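Local structure of cytoplasmic export protein 1 (Saccharomyces cerevisiae, 3VWA) at residues Val433-Ile441 with Asp471-Tyr482; Phe359-Ile369 with Gln399-Cys410. The protein binds tRNA and acts in the nuclear tRNA export machinery, where it may collect tRNAs from export receptors at the nuclear pore complex and pass them to translation. All coordinates share one frame; numbering follows the deposited sequence.

Both contacts join nearly parallel helices in the helical C-terminal half of the modelled chain, a HEAT-repeat array that follows an N-terminal kinase-like domain. Contact 2 (359-369 with 399-410) comes first along the chain, its centre about 20 Å from the centre of the chain; the centre of contact 1 (433-441 with 471-482) lies farther out, about 40 Å from that point, and the two contact centres are about 22 Å apart. They meet directly, because the helices of 399-410 and 433-441 are neighbours: W438 CE2 packs 3.5 Å from K402 CE, and L401 CD2 lies 3.5 Å from T439 OG1. Contact 2 is largely apolar, whereas contact 1 adds two salt bridges to its packing.

Contact 1: residues Val433-Ile441 with Asp471-Tyr482; sequences VEIRTWTVI and DPQVKPRLAALY
A479 and V440 make the tight centre of this contact: A479 CB presses to 3.4 Å from V440 CG1, closer than usual for two carbons. The small methyl is consistent with the close approach of the nearly parallel helices, 8° apart and 8.2 Å between axes. One turn earlier T437 sits across the P476 ring, its OG1 3.4 Å from P476 CG. That hydroxyl is turned back to V433 O, which it reaches from the face opposite to that used by T437 N, while CG2, anti to the backbone N, is left to meet K475 CG and A479 CB. Near the N-terminal ends R436 grips D471, in the loop just before its helix, in a side-on salt bridge, guanidinium and carboxylate nearly coplanar (12°). R436 NE gives a nearly straight bond to D471 OD1 (2.6 Å), and NH1 another to OD2, both on syn lone pairs. OD2 also accepts from Q473 N on its anti side, somewhat out of the carboxylate plane, an Asx turn that probably helps fix the carboxylate's rotation.

The outer side is looser. K475, exposed and fully extended, runs past T437 to form a salt bridge, NZ 3.0 Å from E434 OE1, and I441 CD1 meets the exposed Y482 at CD2 (3.6 Å). In this HEAT-type stack, F465 and S468 of helix 454-469 cover V440, helix 394-407 packs on the far side of 433-441, and helix 513-536 continues the array beyond L478 and L481.

Contact 2: residues Phe359-Ile369 with Gln399-Cys410; sequences FLLLIYLPKLI and QTLKTIPCIVSC
L365 and I407 make the closest apolar meeting of side chains here, L365 CD1 standing 3.5 Å from I407 CG2. The same methyl also reaches T403 CG2, at 4.2 Å. Further along, I369 crosses I407 at about a right angle, and its two branches divide the work: CD1 lies 3.5 Å from the backbone C406 O and also touches I407 CG2, whereas CG2 rests 3.8 Å from C410 SG. P366 adds its ring, with CG 4.1 Å from C406 CB. At the other end L362 lays CD1 against Q399 CB and the backbone N of T400, while F359 offers its ring edge to Q399 CG.

The two threonine hydroxyls at the interface bond back within their own helix. With its hydroxyl anti to the carbonyl carbon (chi1 -64°), T403 bonds back to Q399 O (2.8 Å) and leaves CG2 for L365; T400 OG1 likewise bonds to L396 O. A serine in place of T403 would probably open a gap beside L365 CD1, where the methyl had been.

Prolines P366 and P405 mark kinks in the two helices, which run 11° apart with axes 9.5 Å from each other. Residues 399-410 belong to HEAT repeat 1. With neither salt bridge nor hydrogen bond between the segments, cohesion here rests on the fit of methyls, sulfur and proline ring, that is, on dispersion and hydrophobic burial.

Contact 1: residues Val433-Ile441 with Asp471-Tyr482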
loop_
_atom_site.group_PDB
_atom_site.type_symbol
_atom_site.label_atom_id
_atom_site.label_comp_id
_atom_site.label_asym_id
_atom_site.label_seq_id
_atom_site.Cartn_x
_atom_site.Cartn_y
_atom_site.Cartn_z
ATOM N N VAL A 433 38.195 -8.114 -0.834
ATOM C CA VAL A 433 38.391 -8.399 -2.254
ATOM C C VAL A 433 37.072 -8.286 -3.013
ATOM O O VAL A 433 37.021 -7.839 -4.182
ATOM C CB VAL A 433 39.066 -9.783 -2.490
ATOM C CG1 VAL A 433 38.157 -10.928 -2.036
ATOM C CG2 VAL A 433 39.443 -9.977 -3.962
ATOM N N GLU A 434 35.995 -8.678 -2.342
ATOM C CA GLU A 434 34.685 -8.645 -2.959
ATOM C C GLU A 434 34.273 -7.169 -3.340
ATOM O O GLU A 434 33.776 -6.906 -4.442
ATOM C CB GLU A 434 33.708 -9.409 -2.082
ATOM C CG GLU A 434 32.410 -9.838 -2.750
ATOM C CD GLU A 434 32.611 -10.827 -3.894
ATOM O OE1 GLU A 434 33.630 -11.567 -3.886
ATOM O OE2 GLU A 434 31.748 -10.869 -4.800
ATOM N N ILE A 435 34.596 -6.234 -2.467
ATOM C CA ILE A 435 34.306 -4.838 -2.640
ATOM C C ILE A 435 35.172 -4.271 -3.722
ATOM O O ILE A 435 34.678 -3.507 -4.552
ATOM C CB ILE A 435 34.486 -4.043 -1.310
ATOM C CG1 ILE A 435 33.422 -4.478 -0.300
ATOM C CG2 ILE A 435 34.392 -2.523 -1.548
ATOM C CD1 ILE A 435 33.530 -3.809 1.080
ATOM N N ARG A 436 36.462 -4.630 -3.723
ATOM C CA ARG A 436 37.353 -4.278 -4.857
ATOM C C ARG A 436 36.874 -4.740 -6.227
ATOM O O ARG A 436 36.917 -3.946 -7.192
ATOM C CB ARG A 436 38.831 -4.654 -4.615
ATOM C CG ARG A 436 39.348 -4.053 -3.262
ATOM C CD ARG A 436 40.844 -3.965 -3.155
ATOM N NE ARG A 436 41.504 -5.258 -3.431
ATOM C CZ ARG A 436 41.656 -6.262 -2.565
ATOM N NH1 ARG A 436 42.301 -7.359 -2.972
ATOM N NH2 ARG A 436 41.190 -6.178 -1.308
ATOM N N THR A 437 36.435 -5.998 -6.302
ATOM C CA THR A 437 35.904 -6.627 -7.518
ATOM C C THR A 437 34.666 -5.839 -7.994
ATOM O O THR A 437 34.597 -5.401 -9.165
ATOM C CB THR A 437 35.578 -8.130 -7.260
ATOM O OG1 THR A 437 36.746 -8.793 -6.739
ATOM C CG2 THR A 437 35.133 -8.885 -8.544
ATOM N N TRP A 438 33.712 -5.616 -7.088
ATOM C CA TRP A 438 32.460 -4.957 -7.446
ATOM C C TRP A 438 32.664 -3.482 -7.772
ATOM O O TRP A 438 31.953 -2.949 -8.631
ATOM C CB TRP A 438 31.379 -5.140 -6.376
ATOM C CG TRP A 438 30.591 -6.400 -6.574
ATOM C CD1 TRP A 438 30.821 -7.639 -5.991
ATOM C CD2 TRP A 438 29.487 -6.615 -7.494
ATOM N NE1 TRP A 438 29.930 -8.575 -6.447
ATOM C CE2 TRP A 438 29.119 -8.036 -7.370
ATOM C CE3 TRP A 438 28.811 -5.822 -8.417
ATOM C CZ2 TRP A 438 28.086 -8.591 -8.100
ATOM C CZ3 TRP A 438 27.777 -6.404 -9.161
ATOM C CH2 TRP A 438 27.430 -7.751 -9.011
ATOM N N THR A 439 33.608 -2.811 -7.107
ATOM C CA THR A 439 33.837 -1.405 -7.412
ATOM C C THR A 439 34.118 -1.127 -8.887
ATOM O O THR A 439 33.595 -0.162 -9.451
ATOM C CB THR A 439 34.998 -0.788 -6.582
ATOM O OG1 THR A 439 34.677 -0.888 -5.188
ATOM C CG2 THR A 439 35.194 0.719 -6.946
ATOM N N VAL A 440 34.948 -1.962 -9.507
ATOM C CA VAL A 440 35.269 -1.737 -10.917
ATOM C C VAL A 440 34.051 -1.975 -11.872
ATOM O O VAL A 440 33.904 -1.292 -12.915
ATOM C CB VAL A 440 36.613 -2.458 -11.341
ATOM C CG1 VAL A 440 36.487 -3.973 -11.376
ATOM C CG2 VAL A 440 37.115 -1.962 -12.684
ATOM N N ILE A 441 33.211 -2.929 -11.490
ATOM C CA ILE A 441 31.921 -3.242 -12.149
ATOM C C ILE A 441 31.036 -2.018 -12.024
ATOM O O ILE A 441 30.578 -1.493 -13.031
ATOM C CB ILE A 441 31.251 -4.497 -11.524
ATOM C CG1 ILE A 441 32.208 -5.689 -11.568
ATOM C CG2 ILE A 441 29.976 -4.899 -12.250
ATOM C CD1 ILE A 441 32.501 -6.209 -12.970
ATOM N N ASP A 471 45.788 -5.499 -9.150
ATOM C CA ASP A 471 45.343 -5.937 -7.820
ATOM C C ASP A 471 46.134 -7.209 -7.462
ATOM O O ASP A 471 46.374 -8.041 -8.360
ATOM C CB ASP A 471 43.809 -6.163 -7.794
ATOM C CG ASP A 471 43.255 -6.461 -6.401
ATOM O OD1 ASP A 471 42.707 -5.538 -5.732
ATOM O OD2 ASP A 471 43.325 -7.629 -5.955
ATOM N N PRO A 472 46.535 -7.361 -6.177
ATOM C CA PRO A 472 47.159 -8.627 -5.701
ATOM C C PRO A 472 46.248 -9.848 -5.872
ATOM O O PRO A 472 46.729 -10.946 -6.138
ATOM C CB PRO A 472 47.412 -8.392 -4.204
ATOM C CG PRO A 472 46.688 -7.121 -3.833
ATOM C CD PRO A 472 46.528 -6.325 -5.125
ATOM N N GLN A 473 44.938 -9.670 -5.740
ATOM C CA GLN A 473 44.049 -10.798 -5.937
ATOM C C GLN A 473 43.579 -10.915 -7.376
ATOM O O GLN A 473 43.502 -9.913 -8.074
ATOM C CB GLN A 473 42.900 -10.694 -4.964
ATOM C CG GLN A 473 43.405 -10.469 -3.555
ATOM C CD GLN A 473 44.107 -11.681 -3.015
ATOM O OE1 GLN A 473 43.602 -12.787 -3.157
ATOM N NE2 GLN A 473 45.284 -11.484 -2.390
ATOM N N VAL A 474 43.282 -12.146 -7.808
ATOM C CA VAL A 474 42.883 -12.444 -9.180
ATOM C C VAL A 474 41.482 -11.919 -9.513
ATOM O O VAL A 474 41.222 -11.502 -10.646
ATOM C CB VAL A 474 43.016 -13.960 -9.493
ATOM C CG1 VAL A 474 42.334 -14.380 -10.804
ATOM C CG2 VAL A 474 44.480 -14.341 -9.573
ATOM N N LYS A 475 40.580 -11.898 -8.543
ATOM C CA LYS A 475 39.191 -11.597 -8.865
ATOM C C LYS A 475 38.973 -10.186 -9.469
ATOM O O LYS A 475 38.221 -10.070 -10.425
ATOM C CB LYS A 475 38.255 -11.865 -7.684
ATOM C CG LYS A 475 36.779 -11.964 -8.090
ATOM C CD LYS A 475 35.871 -12.400 -6.922
ATOM C CE LYS A 475 34.444 -12.682 -7.396
ATOM N NZ LYS A 475 33.555 -13.266 -6.346
ATOM N N PRO A 476 39.600 -9.135 -8.906
ATOM C CA PRO A 476 39.440 -7.763 -9.424
ATOM C C PRO A 476 40.120 -7.530 -10.777
ATOM O O PRO A 476 39.672 -6.686 -11.561
ATOM C CB PRO A 476 40.064 -6.891 -8.335
ATOM C CG PRO A 476 39.984 -7.778 -7.065
ATOM C CD PRO A 476 40.304 -9.142 -7.604
ATOM N N ARG A 477 41.149 -8.322 -11.071
ATOM C CA ARG A 477 41.786 -8.304 -12.386
ATOM C C ARG A 477 40.818 -8.842 -13.417
ATOM O O ARG A 477 40.558 -8.196 -14.457
ATOM C CB ARG A 477 43.117 -9.072 -12.343
ATOM C CG ARG A 477 43.923 -8.741 -11.084
ATOM C CD ARG A 477 45.418 -8.730 -11.320
ATOM N NE ARG A 477 45.911 -10.050 -11.634
ATOM C CZ ARG A 477 46.348 -10.924 -10.724
ATOM N NH1 ARG A 477 46.369 -10.598 -9.440
ATOM N NH2 ARG A 477 46.749 -12.126 -11.099
ATOM N N LEU A 478 40.217 -9.991 -13.114
ATOM C CA LEU A 478 39.169 -10.563 -13.967
ATOM C C LEU A 478 37.982 -9.621 -14.152
ATOM O O LEU A 478 37.310 -9.663 -15.161
ATOM C CB LEU A 478 38.674 -11.857 -13.331
ATOM C CG LEU A 478 39.694 -13.010 -13.261
ATOM C CD1 LEU A 478 39.115 -14.124 -12.433
ATOM C CD2 LEU A 478 40.112 -13.536 -14.625
ATOM N N ALA A 479 37.680 -8.819 -13.139
ATOM C CA ALA A 479 36.582 -7.890 -13.232
ATOM C C ALA A 479 36.993 -6.709 -14.135
ATOM O O ALA A 479 36.163 -6.100 -14.760
ATOM C CB ALA A 479 36.185 -7.363 -11.843
ATOM N N ALA A 480 38.257 -6.341 -14.149
ATOM C CA ALA A 480 38.700 -5.298 -15.079
ATOM C C ALA A 480 38.529 -5.764 -16.529
ATOM O O ALA A 480 37.937 -5.072 -17.357
ATOM C CB ALA A 480 40.143 -4.912 -14.815
ATOM N N LEU A 481 39.001 -6.965 -16.811
ATOM C CA LEU A 481 38.934 -7.482 -18.170
ATOM C C LEU A 481 37.503 -7.533 -18.613
ATOM O O LEU A 481 37.203 -7.324 -19.792
ATOM C CB LEU A 481 39.550 -8.863 -18.245
ATOM C CG LEU A 481 41.026 -8.914 -17.925
ATOM C CD1 LEU A 481 41.490 -10.377 -17.952
ATOM C CD2 LEU A 481 41.753 -8.090 -18.974
ATOM N N TYR A 482 36.614 -7.834 -17.665
ATOM C CA TYR A 482 35.184 -7.913 -18.001
ATOM C C TYR A 482 34.621 -6.539 -18.418
ATOM O O TYR A 482 33.951 -6.379 -19.442
ATOM C CB TYR A 482 34.392 -8.438 -16.793
ATOM C CG TYR A 482 32.883 -8.451 -17.001
ATOM C CD1 TYR A 482 32.292 -9.390 -17.864
ATOM C CD2 TYR A 482 32.042 -7.534 -16.331
ATOM C CE1 TYR A 482 30.923 -9.420 -18.063
ATOM C CE2 TYR A 482 30.653 -7.549 -16.529
ATOM C CZ TYR A 482 30.104 -8.498 -17.400
ATOM O OH TYR A 482 28.748 -8.572 -17.625
#

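Contact 2: residues Phe359-Ile369 with Gln399-Cys410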
loop_
_atom_site.group_PDB
_atom_site.type_symbol
_atom_site.label_atom_id
_atom_site.label_comp_id
_atom_site.label_asym_id
_atom_site.label_seq_id
_atom_site.Cartn_x
_atom_site.Cartn_y
_atom_site.Cartn_z
ATOM N N PHE A 359 20.484 -2.569 6.240
ATOM C CA PHE A 359 20.331 -3.679 5.258
ATOM C C PHE A 359 18.858 -3.746 4.748
ATOM O O PHE A 359 18.566 -3.971 3.558
ATOM C CB PHE A 359 20.674 -5.021 5.913
ATOM C CG PHE A 359 22.166 -5.315 6.037
ATOM C CD1 PHE A 359 22.980 -5.458 4.898
ATOM C CD2 PHE A 359 22.749 -5.517 7.305
ATOM C CE1 PHE A 359 24.342 -5.776 5.033
ATOM C CE2 PHE A 359 24.109 -5.799 7.434
ATOM C CZ PHE A 359 24.899 -5.944 6.296
ATOM N N LEU A 360 17.906 -3.566 5.673
ATOM C CA LEU A 360 16.515 -3.676 5.258
ATOM C C LEU A 360 16.164 -2.562 4.237
ATOM O O LEU A 360 15.460 -2.841 3.233
ATOM C CB LEU A 360 15.572 -3.647 6.457
ATOM C CG LEU A 360 14.095 -3.604 6.133
ATOM C CD1 LEU A 360 13.506 -4.773 5.285
ATOM C CD2 LEU A 360 13.386 -3.442 7.460
ATOM N N LEU A 361 16.650 -1.336 4.513
ATOM C CA LEU A 361 16.358 -0.176 3.695
ATOM C C LEU A 361 17.034 -0.298 2.326
ATOM O O LEU A 361 16.492 0.121 1.302
ATOM C CB LEU A 361 16.928 1.092 4.365
ATOM C CG LEU A 361 16.269 1.603 5.643
ATOM C CD1 LEU A 361 17.126 2.680 6.311
ATOM C CD2 LEU A 361 14.872 2.120 5.313
ATOM N N LEU A 362 18.241 -0.858 2.317
ATOM C CA LEU A 362 18.925 -1.026 1.062
ATOM C C LEU A 362 18.107 -1.920 0.142
ATOM O O LEU A 362 17.983 -1.592 -1.021
ATOM C CB LEU A 362 20.369 -1.543 1.254
ATOM C CG LEU A 362 21.380 -0.636 1.916
ATOM C CD1 LEU A 362 22.672 -1.414 2.118
ATOM C CD2 LEU A 362 21.703 0.656 1.182
ATOM N N ILE A 363 17.556 -3.013 0.681
ATOM C CA ILE A 363 16.609 -3.891 -0.040
ATOM C C ILE A 363 15.400 -3.195 -0.640
ATOM O O ILE A 363 14.991 -3.575 -1.723
ATOM C CB ILE A 363 16.125 -5.093 0.822
ATOM C CG1 ILE A 363 17.270 -6.074 1.013
ATOM C CG2 ILE A 363 14.971 -5.839 0.186
ATOM C CD1 ILE A 363 17.290 -6.777 2.356
ATOM N N TYR A 364 14.828 -2.194 0.051
ATOM C CA TYR A 364 13.632 -1.541 -0.449
ATOM C C TYR A 364 13.889 -0.186 -1.168
ATOM O O TYR A 364 12.932 0.417 -1.589
ATOM C CB TYR A 364 12.590 -1.350 0.666
ATOM C CG TYR A 364 11.743 -2.599 0.947
ATOM C CD1 TYR A 364 10.520 -2.825 0.297
ATOM C CD2 TYR A 364 12.180 -3.534 1.869
ATOM C CE1 TYR A 364 9.766 -3.989 0.536
ATOM C CE2 TYR A 364 11.433 -4.670 2.164
ATOM C CZ TYR A 364 10.239 -4.904 1.498
ATOM O OH TYR A 364 9.588 -6.078 1.816
ATOM N N LEU A 365 15.149 0.278 -1.295
ATOM C CA LEU A 365 15.452 1.630 -1.812
ATOM C C LEU A 365 14.937 1.879 -3.217
ATOM O O LEU A 365 14.309 2.892 -3.444
ATOM C CB LEU A 365 16.964 1.962 -1.777
ATOM C CG LEU A 365 17.416 3.215 -1.005
ATOM C CD1 LEU A 365 18.879 3.499 -1.266
ATOM C CD2 LEU A 365 16.570 4.496 -1.162
ATOM N N PRO A 366 15.210 0.951 -4.166
ATOM C CA PRO A 366 14.665 1.100 -5.541
ATOM C C PRO A 366 13.153 1.259 -5.530
ATOM O O PRO A 366 12.631 2.094 -6.204
ATOM C CB PRO A 366 15.104 -0.211 -6.260
ATOM C CG PRO A 366 16.141 -0.843 -5.364
ATOM C CD PRO A 366 15.871 -0.357 -3.975
ATOM N N LYS A 367 12.463 0.525 -4.684
ATOM C CA LYS A 367 11.035 0.728 -4.527
ATOM C C LYS A 367 10.681 1.977 -3.757
ATOM O O LYS A 367 9.554 2.363 -3.805
ATOM C CB LYS A 367 10.400 -0.472 -3.806
ATOM C CG LYS A 367 10.575 -1.788 -4.510
ATOM C CD LYS A 367 9.264 -2.531 -4.499
ATOM C CE LYS A 367 9.424 -3.888 -5.159
ATOM N NZ LYS A 367 9.825 -4.855 -4.099
ATOM N N LEU A 368 11.600 2.584 -2.986
ATOM C CA LEU A 368 11.216 3.799 -2.263
ATOM C C LEU A 368 11.302 5.049 -3.144
ATOM O O LEU A 368 10.838 6.112 -2.775
ATOM C CB LEU A 368 12.015 3.962 -0.969
ATOM C CG LEU A 368 11.789 2.893 0.128
ATOM C CD1 LEU A 368 12.957 2.814 1.093
ATOM C CD2 LEU A 368 10.467 3.147 0.857
ATOM N N ILE A 369 11.895 4.913 -4.329
ATOM C CA ILE A 369 11.976 6.040 -5.259
ATOM C C ILE A 369 10.662 6.165 -5.993
ATOM O O ILE A 369 10.279 5.271 -6.739
ATOM C CB ILE A 369 13.140 5.836 -6.257
ATOM C CG1 ILE A 369 14.424 5.642 -5.466
ATOM C CG2 ILE A 369 13.213 6.987 -7.283
ATOM C CD1 ILE A 369 15.590 5.149 -6.279
ATOM N N GLN A 399 26.990 -4.210 0.189
ATOM C CA GLN A 399 25.621 -3.961 -0.256
ATOM C C GLN A 399 25.373 -2.513 -0.619
ATOM O O GLN A 399 24.618 -2.257 -1.562
ATOM C CB GLN A 399 24.556 -4.456 0.713
ATOM C CG GLN A 399 24.550 -5.967 0.882
ATOM C CD GLN A 399 24.381 -6.706 -0.436
ATOM O OE1 GLN A 399 25.312 -7.295 -0.902
ATOM N NE2 GLN A 399 23.187 -6.665 -1.032
ATOM N N THR A 400 25.933 -1.562 0.140
ATOM C CA THR A 400 25.743 -0.164 -0.230
ATOM C C THR A 400 26.292 -0.039 -1.658
ATOM O O THR A 400 25.640 0.478 -2.533
ATOM C CB THR A 400 26.465 0.804 0.729
ATOM O OG1 THR A 400 26.089 0.547 2.098
ATOM C CG2 THR A 400 26.128 2.229 0.408
ATOM N N LEU A 401 27.489 -0.562 -1.882
ATOM C CA LEU A 401 28.129 -0.473 -3.166
ATOM C C LEU A 401 27.253 -0.965 -4.300
ATOM O O LEU A 401 27.030 -0.235 -5.269
ATOM C CB LEU A 401 29.486 -1.154 -3.143
ATOM C CG LEU A 401 30.233 -1.299 -4.480
ATOM C CD1 LEU A 401 30.546 0.049 -5.165
ATOM C CD2 LEU A 401 31.502 -2.059 -4.140
ATOM N N LYS A 402 26.709 -2.152 -4.154
ATOM C CA LYS A 402 25.873 -2.766 -5.197
ATOM C C LYS A 402 24.530 -2.049 -5.415
ATOM O O LYS A 402 23.736 -2.406 -6.302
ATOM C CB LYS A 402 25.499 -4.180 -4.771
ATOM C CG LYS A 402 26.616 -5.196 -4.726
ATOM C CD LYS A 402 25.977 -6.578 -4.710
ATOM C CE LYS A 402 27.026 -7.684 -4.597
ATOM N NZ LYS A 402 26.435 -9.036 -4.846
ATOM N N THR A 403 24.210 -1.112 -4.545
ATOM C CA THR A 403 22.921 -0.449 -4.627
ATOM C C THR A 403 23.068 0.898 -5.342
ATOM O O THR A 403 22.089 1.509 -5.665
ATOM C CB THR A 403 22.350 -0.287 -3.181
ATOM O OG1 THR A 403 22.124 -1.599 -2.659
ATOM C CG2 THR A 403 21.047 0.461 -3.130
ATOM N N ILE A 404 24.298 1.365 -5.553
ATOM C CA ILE A 404 24.555 2.694 -6.089
ATOM C C ILE A 404 23.891 2.911 -7.446
ATOM O O ILE A 404 23.311 3.976 -7.686
ATOM C CB ILE A 404 26.093 2.958 -6.194
ATOM C CG1 ILE A 404 26.666 3.336 -4.822
ATOM C CG2 ILE A 404 26.389 4.094 -7.161
ATOM C CD1 ILE A 404 28.193 3.311 -4.753
ATOM N N PRO A 405 23.972 1.914 -8.341
ATOM C CA PRO A 405 23.343 2.106 -9.629
ATOM C C PRO A 405 21.837 2.398 -9.584
ATOM O O PRO A 405 21.312 3.038 -10.481
ATOM C CB PRO A 405 23.574 0.772 -10.324
ATOM C CG PRO A 405 24.904 0.362 -9.776
ATOM C CD PRO A 405 24.748 0.658 -8.298
ATOM N N CYS A 406 21.131 1.904 -8.587
ATOM C CA CYS A 406 19.666 2.099 -8.534
ATOM C C CYS A 406 19.303 3.511 -8.057
ATOM O O CYS A 406 18.208 4.005 -8.282
ATOM C CB CYS A 406 19.052 1.102 -7.546
ATOM S SG CYS A 406 19.643 -0.604 -7.634
ATOM N N ILE A 407 20.181 4.196 -7.366
ATOM C CA ILE A 407 19.719 5.517 -6.940
ATOM C C ILE A 407 20.390 6.661 -7.664
ATOM O O ILE A 407 20.046 7.828 -7.505
ATOM C CB ILE A 407 19.648 5.698 -5.380
ATOM C CG1 ILE A 407 20.909 6.266 -4.793
ATOM C CG2 ILE A 407 19.148 4.413 -4.666
ATOM C CD1 ILE A 407 22.158 5.496 -5.115
ATOM N N VAL A 408 21.323 6.305 -8.510
ATOM C CA VAL A 408 22.140 7.285 -9.165
ATOM C C VAL A 408 21.328 8.288 -10.002
ATOM O O VAL A 408 21.729 9.453 -10.181
ATOM C CB VAL A 408 23.205 6.498 -9.928
ATOM C CG1 VAL A 408 22.930 6.484 -11.400
ATOM C CG2 VAL A 408 24.590 6.961 -9.568
ATOM N N SER A 409 20.153 7.906 -10.471
ATOM C CA SER A 409 19.372 8.884 -11.302
ATOM C C SER A 409 18.657 9.940 -10.473
ATOM O O SER A 409 18.163 10.947 -10.997
ATOM C CB SER A 409 18.431 8.201 -12.288
ATOM O OG SER A 409 17.330 7.612 -11.676
ATOM N N CYS A 410 18.635 9.731 -9.165
ATOM C CA CYS A 410 18.217 10.775 -8.265
ATOM C C CYS A 410 19.227 11.890 -8.001
ATOM O O CYS A 410 18.822 12.928 -7.502
ATOM C CB CYS A 410 17.819 10.169 -6.910
ATOM S SG CYS A 410 16.468 8.997 -7.005
#